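Local structure of mRNA interferase (Mycobacterium tuberculosis, 6L2A) at residues P29-S34 against V53-N58. The protein is an RNA endonuclease of the PemK/MazF family and probably acts as the toxin of a type II toxin-antitoxin system. The protein carries 6 engineered substitutions. Numbering follows the deposited sequence.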
loop_
_atom_site.group_PDB
_atom_site.type_symbol
_atom_site.label_atom_id
_atom_site.label_comp_id
_atom_site.label_asym_id
_atom_site.label_seq_id
_atom_site.Cartn_x
_atom_site.Cartn_y
_atom_site.Cartn_z
ATOM N N PRO A 29 -13.672 -5.962 6.055
ATOM C CA PRO A 29 -13.412 -6.536 4.732
ATOM C C PRO A 29 -12.360 -5.731 3.983
ATOM O O PRO A 29 -12.185 -4.531 4.204
ATOM C CB PRO A 29 -14.777 -6.454 4.039
ATOM C CG PRO A 29 -15.430 -5.272 4.676
ATOM C CD PRO A 29 -14.978 -5.283 6.116
ATOM N N ALA A 30 -11.650 -6.415 3.090
ATOM C CA ALA A 30 -10.601 -5.774 2.311
ATOM C C ALA A 30 -10.381 -6.565 1.030
ATOM O O ALA A 30 -10.655 -7.765 0.974
ATOM C CB ALA A 30 -9.294 -5.665 3.107
ATOM N N VAL A 31 -9.889 -5.872 0.004
ATOM C CA VAL A 31 -9.607 -6.467 -1.299
ATOM C C VAL A 31 -8.120 -6.784 -1.387
ATOM O O VAL A 31 -7.279 -5.910 -1.148
ATOM C CB VAL A 31 -10.026 -5.528 -2.445
ATOM C CG1 VAL A 31 -9.789 -6.202 -3.796
ATOM C CG2 VAL A 31 -11.481 -5.106 -2.293
ATOM N N VAL A 32 -7.796 -8.027 -1.739
ATOM C CA VAL A 32 -6.406 -8.404 -1.978
ATOM C C VAL A 32 -5.921 -7.750 -3.265
ATOM O O VAL A 32 -6.536 -7.912 -4.327
ATOM C CB VAL A 32 -6.268 -9.931 -2.054
ATOM C CG1 VAL A 32 -4.826 -10.311 -2.352
ATOM C CG2 VAL A 32 -6.755 -10.584 -0.763
ATOM N N VAL A 33 -4.806 -7.020 -3.185
ATOM C CA VAL A 33 -4.288 -6.321 -4.360
ATOM C C VAL A 33 -2.820 -6.644 -4.619
ATOM O O VAL A 33 -2.256 -6.217 -5.634
ATOM C CB VAL A 33 -4.494 -4.799 -4.243
ATOM C CG1 VAL A 33 -5.977 -4.467 -4.211
ATOM C CG2 VAL A 33 -3.783 -4.247 -3.014
ATOM N N SER A 34 -2.181 -7.385 -3.719
ATOM C CA SER A 34 -0.855 -7.894 -4.038
ATOM C C SER A 34 -0.959 -8.905 -5.178
ATOM O O SER A 34 -1.964 -9.603 -5.325
ATOM C CB SER A 34 -0.202 -8.529 -2.806
ATOM O OG SER A 34 -1.106 -9.353 -2.091
ATOM N N VAL A 53 -6.693 -3.681 0.322
ATOM C CA VAL A 53 -7.354 -2.380 0.271
ATOM C C VAL A 53 -8.639 -2.464 1.087
ATOM O O VAL A 53 -9.558 -3.209 0.716
ATOM C CB VAL A 53 -7.628 -1.960 -1.181
ATOM C CG1 VAL A 53 -8.593 -0.799 -1.227
ATOM C CG2 VAL A 53 -6.322 -1.594 -1.873
ATOM N N PRO A 54 -8.745 -1.739 2.200
ATOM C CA PRO A 54 -9.940 -1.848 3.042
ATOM C C PRO A 54 -11.186 -1.345 2.336
ATOM O O PRO A 54 -11.133 -0.494 1.445
ATOM C CB PRO A 54 -9.603 -0.973 4.257
ATOM C CG PRO A 54 -8.116 -0.870 4.256
ATOM C CD PRO A 54 -7.710 -0.895 2.815
ATOM N N VAL A 55 -12.323 -1.882 2.764
ATOM C CA VAL A 55 -13.618 -1.618 2.157
ATOM C C VAL A 55 -14.557 -1.098 3.237
ATOM O O VAL A 55 -14.541 -1.590 4.370
ATOM C CB VAL A 55 -14.167 -2.897 1.489
ATOM C CG1 VAL A 55 -15.621 -2.753 1.161
ATOM C CG2 VAL A 55 -13.376 -3.209 0.229
ATOM N N THR A 56 -15.361 -0.090 2.893
ATOM C CA THR A 56 -16.302 0.513 3.828
ATOM C C THR A 56 -17.677 0.633 3.185
ATOM O O THR A 56 -17.803 0.733 1.962
ATOM C CB THR A 56 -15.837 1.903 4.294
ATOM O OG1 THR A 56 -16.848 2.494 5.120
ATOM C CG2 THR A 56 -15.582 2.806 3.099
ATOM N N SER A 57 -18.708 0.630 4.028
ATOM C CA SER A 57 -20.091 0.702 3.577
ATOM C C SER A 57 -20.612 2.128 3.456
ATOM O O SER A 57 -21.756 2.318 3.033
ATOM C CB SER A 57 -20.997 -0.095 4.524
ATOM O OG SER A 57 -20.818 0.315 5.868
ATOM N N ASN A 58 -19.817 3.131 3.817
ATOM C CA ASN A 58 -20.211 4.525 3.653
ATOM C C ASN A 58 -19.810 4.976 2.255
ATOM O O ASN A 58 -18.623 5.177 1.978
ATOM C CB ASN A 58 -19.567 5.409 4.717
ATOM C CG ASN A 58 -20.047 6.847 4.643
ATOM O OD1 ASN A 58 -21.214 7.108 4.342
ATOM N ND2 ASN A 58 -19.147 7.789 4.901
#
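Val31 and Val53 form an antiparallel hydrogen-bonded pair, and their backbones bond both ways. Val31 N donates to Val53 O at 2.8 Å, nearly straight, with an N-H...O angle of 167°. Val53 N returns a bond to Val31 O at 2.7 Å. Two residues along each strand, Val55 N gives a third bond to Pro29 O, 3.0 Å long and more bent at 146°. Ala30 and Pro54 are the non-hydrogen-bonded pair between these bonds, with CA atoms 4.0 Å apart. Here Ala30 CA also makes a CA-H...O contact of 3.2 Å with Val53 O, which thus meets both Val31 N and Ala30 CA.

Most of the apolar contacts are between valine methyls. Val31 CG2 touches Val55 CG2 tip to tip at 3.7 Å. In both residues CG2 is anti to the carbonyl carbon, beside the backbone N, and this turns the two methyls to each other. Val33 lies past the end of its strand. Both its methyls pack on Val53 CG2, CG1 at 3.7 Å, and the two side chains cross at about a right angle. At the other end the Pro29 ring brings CG to Val55 CB at 4.2 Å.

Val31 packs on Leu110 of helix 104-117, Val53 on Leu114 and Val33 on both. Val33 also meets Leu118 of the second subunit. The contact joins strands 28-32 and 49-56 near the centre of the chain, within the antiparallel sheet of the SH3-like PemK/MazF fold.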